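PDB 3OOU: Lin2118 protein from Listeria innocua, which is of unknown function but probably acts as a transcription regulator, this piece being its C-terminal AraC-type helix-turn-helix domain. Local coordinates for residues Y53-R58 / S80-M85. Numbering follows the deposited sequence.
Sequences YLNRYR and SGYTDM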
loop_
_atom_site.group_PDB
_atom_site.type_symbol
_atom_site.label_atom_id
_atom_site.label_comp_id
_atom_site.label_asym_id
_atom_site.label_seq_id
_atom_site.Cartn_x
_atom_site.Cartn_y
_atom_site.Cartn_z
ATOM N N TYR A 53 1.113 -6.797 1.480
ATOM C CA TYR A 53 1.474 -5.963 2.623
ATOM C C TYR A 53 1.333 -4.481 2.270
ATOM O O TYR A 53 0.776 -3.697 3.044
ATOM C CB TYR A 53 2.910 -6.245 3.074
ATOM C CG TYR A 53 3.371 -5.371 4.223
ATOM C CD1 TYR A 53 3.278 -5.819 5.543
ATOM C CD2 TYR A 53 3.899 -4.097 3.994
ATOM C CE1 TYR A 53 3.695 -5.021 6.601
ATOM C CE2 TYR A 53 4.318 -3.296 5.048
ATOM C CZ TYR A 53 4.209 -3.765 6.349
ATOM O OH TYR A 53 4.618 -2.988 7.405
ATOM N N LEU A 54 1.849 -4.100 1.104
ATOM C CA LEU A 54 1.799 -2.711 0.682
ATOM C C LEU A 54 0.364 -2.221 0.471
ATOM O O LEU A 54 0.021 -1.111 0.897
ATOM C CB LEU A 54 2.661 -2.486 -0.566
ATOM C CG LEU A 54 2.743 -1.045 -1.074
ATOM C CD1 LEU A 54 3.305 -0.081 -0.018
ATOM C CD2 LEU A 54 3.579 -0.999 -2.342
ATOM N N ASN A 55 -0.471 -3.050 -0.154
ATOM C CA ASN A 55 -1.884 -2.706 -0.328
ATOM C C ASN A 55 -2.610 -2.502 1.005
ATOM O O ASN A 55 -3.346 -1.528 1.153
ATOM C CB ASN A 55 -2.608 -3.741 -1.204
ATOM C CG ASN A 55 -2.380 -3.513 -2.694
ATOM O OD1 ASN A 55 -1.941 -4.417 -3.420
ATOM N ND2 ASN A 55 -2.680 -2.311 -3.157
ATOM N N ARG A 56 -2.410 -3.398 1.974
ATOM C CA ARG A 56 -3.050 -3.213 3.275
ATOM C C ARG A 56 -2.595 -1.897 3.913
ATOM O O ARG A 56 -3.418 -1.154 4.464
ATOM C CB ARG A 56 -2.803 -4.404 4.209
ATOM C CG ARG A 56 -3.750 -4.420 5.414
ATOM C CD ARG A 56 -3.453 -5.572 6.364
ATOM N NE ARG A 56 -2.019 -5.763 6.511
ATOM C CZ ARG A 56 -1.337 -6.752 5.949
ATOM N NH1 ARG A 56 -1.964 -7.666 5.220
ATOM N NH2 ARG A 56 -0.028 -6.830 6.123
ATOM N N TYR A 57 -1.297 -1.607 3.820
ATOM C CA TYR A 57 -0.725 -0.395 4.398
ATOM C C TYR A 57 -1.363 0.855 3.770
ATOM O O TYR A 57 -1.797 1.772 4.470
ATOM C CB TYR A 57 0.806 -0.388 4.222
ATOM C CG TYR A 57 1.505 0.659 5.059
ATOM C CD1 TYR A 57 1.992 0.351 6.328
ATOM C CD2 TYR A 57 1.664 1.964 4.588
ATOM C CE1 TYR A 57 2.624 1.315 7.106
ATOM C CE2 TYR A 57 2.294 2.936 5.361
ATOM C CZ TYR A 57 2.776 2.604 6.615
ATOM O OH TYR A 57 3.394 3.566 7.395
ATOM N N ARG A 58 -1.449 0.860 2.444
ATOM C CA ARG A 58 -2.020 1.977 1.705
ATOM C C ARG A 58 -3.511 2.140 1.953
ATOM O O ARG A 58 -4.000 3.262 2.109
ATOM C CB ARG A 58 -1.754 1.788 0.217
ATOM C CG ARG A 58 -0.296 2.017 -0.146
ATOM C CD ARG A 58 -0.028 1.672 -1.596
ATOM N NE ARG A 58 1.215 2.300 -2.042
ATOM C CZ ARG A 58 1.800 2.069 -3.213
ATOM N NH1 ARG A 58 1.273 1.192 -4.065
ATOM N NH2 ARG A 58 2.918 2.718 -3.536
ATOM N N SER A 80 -2.717 8.041 -1.417
ATOM C CA SER A 80 -2.488 6.759 -0.759
ATOM C C SER A 80 -1.546 5.861 -1.561
ATOM O O SER A 80 -1.205 4.766 -1.121
ATOM C CB SER A 80 -3.820 6.044 -0.520
ATOM O OG SER A 80 -4.715 6.890 0.188
ATOM N N GLY A 81 -1.129 6.330 -2.735
ATOM C CA GLY A 81 -0.205 5.581 -3.578
ATOM C C GLY A 81 -0.808 4.818 -4.743
ATOM O O GLY A 81 -0.156 3.928 -5.297
ATOM N N TYR A 82 -2.041 5.156 -5.123
ATOM C CA TYR A 82 -2.709 4.504 -6.262
ATOM C C TYR A 82 -2.872 5.434 -7.446
ATOM O O TYR A 82 -3.344 6.565 -7.297
ATOM C CB TYR A 82 -4.093 3.988 -5.871
ATOM C CG TYR A 82 -4.042 2.868 -4.873
ATOM C CD1 TYR A 82 -3.942 1.536 -5.287
ATOM C CD2 TYR A 82 -4.054 3.139 -3.513
ATOM C CE1 TYR A 82 -3.872 0.500 -4.352
ATOM C CE2 TYR A 82 -3.993 2.128 -2.580
ATOM C CZ TYR A 82 -3.898 0.813 -2.994
ATOM O OH TYR A 82 -3.836 -0.169 -2.035
ATOM N N THR A 83 -2.511 4.934 -8.622
ATOM C CA THR A 83 -2.756 5.650 -9.872
ATOM C C THR A 83 -3.775 4.916 -10.743
ATOM O O THR A 83 -4.329 5.495 -11.682
ATOM C CB THR A 83 -1.456 5.860 -10.669
ATOM O OG1 THR A 83 -0.868 4.592 -10.972
ATOM C CG2 THR A 83 -0.465 6.705 -9.871
ATOM N N ASP A 84 -3.994 3.637 -10.442
ATOM C CA ASP A 84 -4.945 2.792 -11.169
ATOM C C ASP A 84 -6.199 2.677 -10.304
ATOM O O ASP A 84 -6.199 1.989 -9.278
ATOM C CB ASP A 84 -4.298 1.422 -11.436
ATOM C CG ASP A 84 -5.235 0.417 -12.117
ATOM O OD1 ASP A 84 -6.476 0.575 -12.086
ATOM O OD2 ASP A 84 -4.702 -0.574 -12.668
HETATM N N MSE A 85 -7.259 3.368 -10.714
HETATM C CA MSE A 85 -8.463 3.481 -9.899
HETATM C C MSE A 85 -9.278 2.185 -9.792
HETATM O O MSE A 85 -9.880 1.919 -8.750
HETATM C CB MSE A 85 -9.322 4.655 -10.368
HETATM C CG MSE A 85 -8.681 6.011 -10.082
HETATM SE SE MSE A 85 -8.172 6.216 -8.210
HETATM C CE MSE A 85 -9.930 6.015 -7.411
#
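The backbone carbonyl oxygen of S80 rests against the aliphatic part of R58; the shortest approach is R58 CG to S80 O, 3.1 Å. R58 CG stands anti to its carbonyl carbon (chi1 -72°), and the chain then runs extended to NE, carrying the guanidinium past the turn at S80 and G81. There the methyl L54 CD2, one helical turn back, sits over its centre, 3.6 Å above the plane, while G81 O lies over the opposite face, offset toward the rim. R58 NH1 and G81 O are 3.3 Å apart, but the angle is too poor for a hydrogen bond; R58 NE instead hydrogen-bonds F18 O, and R58 NH2 has a further hydrogen bond outside the two segments. Arginine suits the place because its methylenes pack like a hydrophobic side chain while its head reaches a distant carbonyl.

G81 closes helix 73-79 in a Schellman motif with positive phi (100°), a conformation glycine adopts readily; without a side chain it also lets R58 CZ come within 4.1 Å of G81 CA. Y82 then lays its ring beside the long helix, with Y82 CE2 3.6 Å from R58 CB, and its hydroxyl reaches the side chain of N55, whose amide is nearly coplanar with the ring (18°), though the amide's orientation is doubtful. Tyrosine suits because its ring packs on the R58 methylenes while its hydroxyl meets N55, a short polar side chain.

Buried near the middle of the chain, the contact sets helix 50-68, which in AraC-type domains links two helix-turn-helix units, against the turn between helices 73-79 and 85-96; Y82 also meets F88, and D84 N-caps helix 85-96 through Y87 N.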